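Local coordinates for protein dephospho-CoA kinase (Campylobacter jejuni subsp. jejuni serotype O:2, PDB 4ZO4) that probably catalyses the ATP-dependent phosphorylation of the 3'-hydroxyl of dephospho-CoA, the last step of coenzyme A biosynthesis, at residues G17-F30 with F188-S200. Sequence-based numbering, arbitrary orientation.
Sequences GKSTFIEIANSLGF and FRQECVKVIQEIS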
ATOM      1  N   GLY A  17       8.628 -14.742  23.434  1.00 81.61           N
ATOM      2  CA  GLY A  17       7.760 -14.127  24.445  1.00 83.99           C
ATOM      3  C   GLY A  17       6.381 -14.767  24.462  1.00 85.02           C
ATOM      4  O   GLY A  17       5.835 -15.109  25.512  1.00 89.19           O
ATOM      5  N   LYS A  18       5.849 -14.963  23.268  1.00 78.96           N
ATOM      6  CA  LYS A  18       4.552 -15.547  23.059  1.00 77.51           C
ATOM      7  C   LYS A  18       4.488 -17.041  23.439  1.00 81.42           C
ATOM      8  O   LYS A  18       3.488 -17.525  23.997  1.00 82.47           O
ATOM      9  CB  LYS A  18       4.268 -15.406  21.575  1.00 85.51           C
ATOM     10  CG  LYS A  18       2.837 -15.621  21.135  1.00 95.96           C
ATOM     11  CD  LYS A  18       2.675 -15.271  19.652  1.00101.86           C
ATOM     12  CE  LYS A  18       3.699 -15.976  18.751  1.00100.57           C
ATOM     13  NZ  LYS A  18       3.213 -16.130  17.356  1.00 98.31           N
ATOM     14  N   SER A  19       5.542 -17.786  23.107  1.00 79.20           N
ATOM     15  CA  SER A  19       5.533 -19.247  23.235  1.00 75.66           C
ATOM     16  C   SER A  19       5.803 -19.677  24.670  1.00 80.08           C
ATOM     17  O   SER A  19       5.319 -20.720  25.124  1.00 81.07           O
ATOM     18  CB  SER A  19       6.586 -19.854  22.334  1.00 77.04           C
ATOM     19  OG  SER A  19       7.843 -19.286  22.642  1.00 86.03           O
ATOM     20  N   THR A  20       6.607 -18.886  25.367  1.00 76.00           N
ATOM     21  CA  THR A  20       6.851 -19.107  26.778  1.00 76.10           C
ATOM     22  C   THR A  20       5.581 -18.851  27.597  1.00 75.99           C
ATOM     23  O   THR A  20       5.211 -19.691  28.423  1.00 84.06           O
ATOM     24  CB  THR A  20       7.992 -18.217  27.283  1.00 76.50           C
ATOM     25  OG1 THR A  20       9.250 -18.739  26.833  1.00 70.81           O
ATOM     26  CG2 THR A  20       7.975 -18.138  28.808  1.00 77.70           C
ATOM     27  N   PHE A  21       4.908 -17.719  27.371  1.00 71.21           N
ATOM     28  CA  PHE A  21       3.645 -17.441  28.060  1.00 72.02           C
ATOM     29  C   PHE A  21       2.634 -18.534  27.807  1.00 72.58           C
ATOM     30  O   PHE A  21       1.759 -18.774  28.638  1.00 74.25           O
ATOM     31  CB  PHE A  21       3.025 -16.136  27.624  1.00 74.28           C
ATOM     32  CG  PHE A  21       1.744 -15.817  28.339  1.00 74.24           C
ATOM     33  CD1 PHE A  21       1.721 -14.891  29.359  1.00 77.22           C
ATOM     34  CD2 PHE A  21       0.563 -16.438  27.989  1.00 74.85           C
ATOM     35  CE1 PHE A  21       0.545 -14.606  30.030  1.00 75.18           C
ATOM     36  CE2 PHE A  21      -0.618 -16.150  28.644  1.00 71.02           C
ATOM     37  CZ  PHE A  21      -0.628 -15.229  29.661  1.00 72.34           C
ATOM     38  N   ILE A  22       2.756 -19.188  26.659  1.00 76.09           N
ATOM     39  CA  ILE A  22       1.884 -20.329  26.311  1.00 77.97           C
ATOM     40  C   ILE A  22       2.337 -21.657  26.919  1.00 84.03           C
ATOM     41  O   ILE A  22       1.503 -22.458  27.355  1.00 85.26           O
ATOM     42  CB  ILE A  22       1.739 -20.447  24.781  1.00 78.41           C
ATOM     43  CG1 ILE A  22       0.891 -19.262  24.260  1.00 74.11           C
ATOM     44  CG2 ILE A  22       1.150 -21.799  24.375  1.00 82.22           C
ATOM     45  CD1 ILE A  22      -0.565 -19.284  24.691  1.00 70.87           C
ATOM     46  N   GLU A  23       3.647 -21.890  26.965  1.00 89.26           N
ATOM     47  CA  GLU A  23       4.173 -23.072  27.628  1.00 94.30           C
ATOM     48  C   GLU A  23       3.738 -23.078  29.095  1.00 92.56           C
ATOM     49  O   GLU A  23       3.293 -24.095  29.619  1.00 98.85           O
ATOM     50  CB  GLU A  23       5.695 -23.120  27.525  1.00101.08           C
ATOM     51  CG  GLU A  23       6.332 -24.133  28.462  1.00110.30           C
ATOM     52  CD  GLU A  23       5.658 -25.498  28.377  1.00120.23           C
ATOM     53  OE1 GLU A  23       5.705 -26.116  27.288  1.00128.01           O
ATOM     54  OE2 GLU A  23       5.076 -25.953  29.391  1.00119.99           O
ATOM     55  N   ILE A  24       3.857 -21.927  29.737  1.00 88.16           N
ATOM     56  CA  ILE A  24       3.443 -21.752  31.126  1.00 86.13           C
ATOM     57  C   ILE A  24       1.909 -21.824  31.300  1.00 90.77           C
ATOM     58  O   ILE A  24       1.417 -22.392  32.262  1.00 88.47           O
ATOM     59  CB  ILE A  24       4.033 -20.427  31.680  1.00 82.02           C
ATOM     60  CG1 ILE A  24       5.568 -20.565  31.803  1.00 80.11           C
ATOM     61  CG2 ILE A  24       3.393 -20.040  33.006  1.00 79.50           C
ATOM     62  CD1 ILE A  24       6.354 -19.264  31.727  1.00 76.36           C
ATOM     63  N   ALA A  25       1.146 -21.266  30.367  1.00 99.25           N
ATOM     64  CA  ALA A  25      -0.314 -21.326  30.464  1.00 93.40           C
ATOM     65  C   ALA A  25      -0.837 -22.770  30.353  1.00100.27           C
ATOM     66  O   ALA A  25      -1.813 -23.148  31.020  1.00106.41           O
ATOM     67  CB  ALA A  25      -0.930 -20.453  29.399  1.00 90.20           C
ATOM     68  N   ASN A  26      -0.195 -23.568  29.501  1.00 99.52           N
ATOM     69  CA  ASN A  26      -0.561 -24.967  29.330  1.00 99.09           C
ATOM     70  C   ASN A  26      -0.284 -25.724  30.597  1.00100.68           C
ATOM     71  O   ASN A  26      -1.160 -26.413  31.134  1.00 99.89           O
ATOM     72  CB  ASN A  26       0.242 -25.623  28.205  1.00101.56           C
ATOM     73  CG  ASN A  26      -0.297 -25.307  26.821  1.00 95.07           C
ATOM     74  OD1 ASN A  26       0.380 -25.548  25.832  1.00 96.49           O
ATOM     75  ND2 ASN A  26      -1.513 -24.782  26.743  1.00 95.76           N
ATOM     76  N   SER A  27       0.946 -25.594  31.082  1.00101.21           N
ATOM     77  CA  SER A  27       1.356 -26.341  32.269  1.00 93.48           C
ATOM     78  C   SER A  27       0.382 -26.015  33.395  1.00 92.53           C
ATOM     79  O   SER A  27      -0.191 -26.908  33.979  1.00102.24           O
ATOM     80  CB  SER A  27       2.821 -26.076  32.616  1.00 84.03           C
ATOM     81  OG  SER A  27       3.057 -24.719  32.920  1.00 80.78           O
ATOM     82  N   LEU A  28       0.100 -24.737  33.618  1.00 94.42           N
ATOM     83  CA  LEU A  28      -0.929 -24.332  34.594  1.00 92.20           C
ATOM     84  C   LEU A  28      -2.372 -24.788  34.274  1.00 89.18           C
ATOM     85  O   LEU A  28      -3.304 -24.486  35.029  1.00 82.13           O
ATOM     86  CB  LEU A  28      -0.892 -22.813  34.783  1.00 91.46           C
ATOM     87  CG  LEU A  28       0.400 -22.235  35.395  1.00 94.32           C
ATOM     88  CD1 LEU A  28       0.174 -20.773  35.758  1.00 94.17           C
ATOM     89  CD2 LEU A  28       0.900 -23.010  36.622  1.00 96.21           C
ATOM     90  N   GLY A  29      -2.542 -25.487  33.150  1.00 91.33           N
ATOM     91  CA  GLY A  29      -3.782 -26.188  32.824  1.00 91.57           C
ATOM     92  C   GLY A  29      -4.815 -25.412  32.024  1.00 91.87           C
ATOM     93  O   GLY A  29      -5.969 -25.842  31.932  1.00 83.75           O
ATOM     94  N   PHE A  30      -4.434 -24.275  31.437  1.00 95.57           N
ATOM     95  CA  PHE A  30      -5.399 -23.494  30.645  1.00 95.86           C
ATOM     96  C   PHE A  30      -5.286 -23.815  29.165  1.00 97.50           C
ATOM     97  O   PHE A  30      -4.192 -24.113  28.680  1.00 94.03           O
ATOM     98  CB  PHE A  30      -5.203 -22.008  30.873  1.00 94.82           C
ATOM     99  CG  PHE A  30      -5.548 -21.566  32.265  1.00 94.06           C
ATOM    100  CD1 PHE A  30      -6.819 -21.071  32.550  1.00 91.12           C
ATOM    101  CD2 PHE A  30      -4.606 -21.638  33.291  1.00 91.16           C
ATOM    102  CE1 PHE A  30      -7.151 -20.659  33.827  1.00 91.02           C
ATOM    103  CE2 PHE A  30      -4.932 -21.226  34.577  1.00 90.38           C
ATOM    104  CZ  PHE A  30      -6.207 -20.735  34.842  1.00 92.71           C
ATOM    105  N   PHE A 188      10.942 -13.152  33.774  1.00 92.34           N
ATOM    106  CA  PHE A 188       9.846 -13.100  32.822  1.00 95.63           C
ATOM    107  C   PHE A 188       8.844 -14.208  33.108  1.00 98.61           C
ATOM    108  O   PHE A 188       7.639 -13.951  33.131  1.00105.25           O
ATOM    109  CB  PHE A 188      10.352 -13.198  31.380  1.00 93.69           C
ATOM    110  CG  PHE A 188       9.265 -13.451  30.380  1.00 87.76           C
ATOM    111  CD1 PHE A 188       8.160 -12.603  30.306  1.00 89.18           C
ATOM    112  CD2 PHE A 188       9.344 -14.529  29.501  1.00 88.16           C
ATOM    113  CE1 PHE A 188       7.141 -12.829  29.388  1.00 83.24           C
ATOM    114  CE2 PHE A 188       8.329 -14.766  28.589  1.00 85.40           C
ATOM    115  CZ  PHE A 188       7.225 -13.914  28.535  1.00 83.98           C
ATOM    116  N   ARG A 189       9.347 -15.419  33.341  1.00 91.34           N
ATOM    117  CA  ARG A 189       8.478 -16.570  33.622  1.00101.03           C
ATOM    118  C   ARG A 189       7.599 -16.359  34.851  1.00 97.48           C
ATOM    119  O   ARG A 189       6.465 -16.824  34.885  1.00 99.73           O
ATOM    120  CB  ARG A 189       9.284 -17.861  33.859  1.00111.84           C
ATOM    121  CG  ARG A 189      10.351 -18.176  32.819  1.00116.75           C
ATOM    122  CD  ARG A 189      10.799 -19.635  32.853  1.00113.18           C
ATOM    123  NE  ARG A 189      11.975 -19.793  31.998  1.00116.33           N
ATOM    124  CZ  ARG A 189      12.202 -20.797  31.152  1.00121.42           C
ATOM    125  NH1 ARG A 189      11.336 -21.795  31.010  1.00119.45           N
ATOM    126  NH2 ARG A 189      13.312 -20.791  30.421  1.00125.92           N
ATOM    127  N   GLN A 190       8.131 -15.699  35.875  1.00 92.58           N
ATOM    128  CA  GLN A 190       7.366 -15.485  37.097  1.00 93.29           C
ATOM    129  C   GLN A 190       6.166 -14.628  36.770  1.00 91.74           C
ATOM    130  O   GLN A 190       5.031 -14.934  37.198  1.00 86.37           O
ATOM    131  CB  GLN A 190       8.208 -14.800  38.188  1.00 98.08           C
ATOM    132  CG  GLN A 190       7.677 -15.016  39.608  1.00100.98           C
ATOM    133  CD  GLN A 190       8.072 -13.905  40.568  1.00106.46           C
ATOM    134  OE1 GLN A 190       8.807 -14.119  41.536  1.00110.65           O
ATOM    135  NE2 GLN A 190       7.581 -12.709  40.303  1.00107.94           N
ATOM    136  N   GLU A 191       6.429 -13.572  35.990  1.00 86.33           N
ATOM    137  CA  GLU A 191       5.409 -12.581  35.647  1.00 90.59           C
ATOM    138  C   GLU A 191       4.236 -13.235  34.933  1.00 84.49           C
ATOM    139  O   GLU A 191       3.075 -12.928  35.213  1.00 82.79           O
ATOM    140  CB  GLU A 191       6.003 -11.437  34.800  1.00 91.99           C
ATOM    141  CG  GLU A 191       5.017 -10.315  34.442  1.00 98.01           C
ATOM    142  CD  GLU A 191       4.424  -9.598  35.649  1.00106.54           C
ATOM    143  OE1 GLU A 191       5.193  -9.277  36.581  1.00118.07           O
ATOM    144  OE2 GLU A 191       3.191  -9.335  35.667  1.00105.55           O
ATOM    145  N   CYS A 192       4.534 -14.145  34.020  1.00 82.88           N
ATOM    146  CA  CYS A 192       3.476 -14.881  33.359  1.00 87.77           C
ATOM    147  C   CYS A 192       2.543 -15.487  34.395  1.00 91.53           C
ATOM    148  O   CYS A 192       1.317 -15.292  34.338  1.00 92.69           O
ATOM    149  CB  CYS A 192       4.070 -15.939  32.441  1.00 87.18           C
ATOM    150  SG  CYS A 192       5.011 -15.177  31.091  1.00 87.45           S
ATOM    151  N   VAL A 193       3.135 -16.166  35.372  1.00 96.49           N
ATOM    152  CA  VAL A 193       2.362 -16.854  36.399  1.00 96.47           C
ATOM    153  C   VAL A 193       1.520 -15.855  37.214  1.00 93.06           C
ATOM    154  O   VAL A 193       0.347 -16.113  37.488  1.00 86.28           O
ATOM    155  CB  VAL A 193       3.255 -17.724  37.312  1.00 99.37           C
ATOM    156  CG1 VAL A 193       2.397 -18.510  38.302  1.00105.33           C
ATOM    157  CG2 VAL A 193       4.088 -18.692  36.481  1.00 98.19           C
ATOM    158  N   LYS A 194       2.093 -14.710  37.570  1.00 89.28           N
ATOM    159  CA  LYS A 194       1.322 -13.676  38.276  1.00 93.86           C
ATOM    160  C   LYS A 194       0.073 -13.244  37.477  1.00 93.34           C
ATOM    161  O   LYS A 194      -1.014 -13.136  38.037  1.00 95.18           O
ATOM    162  CB  LYS A 194       2.211 -12.468  38.598  1.00100.03           C
ATOM    163  CG  LYS A 194       1.509 -11.282  39.256  1.00110.34           C
ATOM    164  CD  LYS A 194       2.405 -10.041  39.257  1.00121.84           C
ATOM    165  CE  LYS A 194       1.657  -8.754  39.612  1.00132.41           C
ATOM    166  NZ  LYS A 194       2.381  -7.507  39.166  1.00132.28           N
ATOM    167  N   VAL A 195       0.222 -13.017  36.173  1.00 91.16           N
ATOM    168  CA  VAL A 195      -0.910 -12.606  35.325  1.00 88.19           C
ATOM    169  C   VAL A 195      -1.899 -13.753  35.147  1.00 84.58           C
ATOM    170  O   VAL A 195      -3.095 -13.571  35.348  1.00 83.62           O
ATOM    171  CB  VAL A 195      -0.437 -12.078  33.938  1.00 90.00           C
ATOM    172  CG1 VAL A 195      -1.544 -12.151  32.893  1.00 86.38           C
ATOM    173  CG2 VAL A 195       0.066 -10.637  34.060  1.00 87.01           C
ATOM    174  N   ILE A 196      -1.404 -14.926  34.769  1.00 78.96           N
ATOM    175  CA  ILE A 196      -2.275 -16.074  34.587  1.00 79.79           C
ATOM    176  C   ILE A 196      -3.075 -16.404  35.833  1.00 81.63           C
ATOM    177  O   ILE A 196      -4.235 -16.779  35.734  1.00 83.88           O
ATOM    178  CB  ILE A 196      -1.499 -17.318  34.166  1.00 82.27           C
ATOM    179  CG1 ILE A 196      -1.005 -17.156  32.717  1.00 78.97           C
ATOM    180  CG2 ILE A 196      -2.399 -18.547  34.272  1.00 83.71           C
ATOM    181  CD1 ILE A 196       0.109 -18.108  32.301  1.00 78.91           C
ATOM    182  N   GLN A 197      -2.451 -16.282  36.998  1.00 85.89           N
ATOM    183  CA  GLN A 197      -3.170 -16.350  38.264  1.00 89.52           C
ATOM    184  C   GLN A 197      -4.252 -15.282  38.357  1.00 88.71           C
ATOM    185  O   GLN A 197      -5.399 -15.594  38.629  1.00 91.39           O
ATOM    186  CB  GLN A 197      -2.215 -16.152  39.437  1.00 96.98           C
ATOM    187  CG  GLN A 197      -1.311 -17.336  39.766  1.00100.26           C
ATOM    188  CD  GLN A 197      -0.557 -17.130  41.078  1.00102.42           C
ATOM    189  OE1 GLN A 197       0.233 -16.175  41.247  1.00 91.73           O
ATOM    190  NE2 GLN A 197      -0.807 -18.033  42.026  1.00109.02           N
ATOM    191  N   GLU A 198      -3.883 -14.021  38.141  1.00 85.92           N
ATOM    192  CA  GLU A 198      -4.833 -12.908  38.283  1.00 85.70           C
ATOM    193  C   GLU A 198      -6.045 -13.110  37.398  1.00 89.25           C
ATOM    194  O   GLU A 198      -7.170 -12.777  37.757  1.00 90.70           O
ATOM    195  CB  GLU A 198      -4.171 -11.578  37.922  1.00 86.35           C
ATOM    196  CG  GLU A 198      -3.183 -11.043  38.942  1.00 88.91           C
ATOM    197  CD  GLU A 198      -3.849 -10.305  40.094  1.00 96.07           C
ATOM    198  OE1 GLU A 198      -3.542  -9.096  40.250  1.00104.49           O
ATOM    199  OE2 GLU A 198      -4.667 -10.926  40.832  1.00 87.44           O
ATOM    200  N   ILE A 199      -5.786 -13.646  36.218  1.00 92.25           N
ATOM    201  CA  ILE A 199      -6.824 -14.091  35.327  1.00 92.42           C
ATOM    202  C   ILE A 199      -7.567 -15.295  35.903  1.00 96.87           C
ATOM    203  O   ILE A 199      -8.802 -15.334  35.845  1.00103.85           O
ATOM    204  CB  ILE A 199      -6.208 -14.460  33.964  1.00 92.78           C
ATOM    205  CG1 ILE A 199      -5.991 -13.195  33.131  1.00 88.52           C
ATOM    206  CG2 ILE A 199      -7.091 -15.448  33.212  1.00 98.04           C
ATOM    207  CD1 ILE A 199      -5.174 -13.420  31.876  1.00 86.07           C
ATOM    208  N   SER A 200      -6.819 -16.280  36.420  1.00 95.92           N
ATOM    209  CA  SER A 200      -7.394 -17.520  37.003  1.00 99.87           C
ATOM    210  C   SER A 200      -8.503 -17.251  38.049  1.00101.30           C
ATOM    211  O   SER A 200      -9.548 -17.925  38.052  1.00 96.60           O
ATOM    212  CB  SER A 200      -6.281 -18.396  37.616  1.00 98.88           C
ATOM    213  OG  SER A 200      -6.766 -19.676  38.000  1.00102.55           O
TER
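Ile196 reaches from helix 188-200 to Phe21, Ala25, Leu28 and Phe30. Its CD1 lies over one face of the Phe21 ring in a CH-pi contact, 4.2 Å from the ring centroid and 20° off the normal, and touches Ala25 CB at 3.9 Å. CG1 packs on Phe21 CZ, while CG2 touches Leu28 CD1 and Phe30 CE2, each at 3.7 Å. Phe21 CG stands anti to the backbone N (chi1 -179°), which swings the ring toward helix 188-200 and sets Phe21 CD1 3.7 Å from Cys192 SG, an oblique sulfur-aromatic contact; Val195 CG1 lies at the ring edge. In the other direction Ile24 is a knob in the hole formed by Arg189, Cys192, Val193 and Ile196, its CG2 3.8 Å from Val193 CG2 and its CD1 against the Arg189 backbone and CB. At one end of the contact Thr20 CG2 meets the Phe188 ring obliquely; at the other, Ser200 OG lies at the edge of the Phe30 ring, 3.4 Å from CZ. The axes of 17-27 and 188-200 approach to 9.6 Å and cross at -55°. Helix 15-27 follows strand 7-12 in the P-loop kinase fold, and its N-terminal part carries Gly17, Lys18, Ser19 and Thr20 of the predicted ATP site, so helix 185-200 packs directly on the Walker A helix. On the parallel sheet, Phe21 rests on Val10, Ile134 and Ile179, edge-to-face with Phe115, and Phe188 on Ile136. A Schellman motif with Gly29 at positive phi closes helix 15-27 just before Phe30, whose ring makes a cation-pi contact with Lys112.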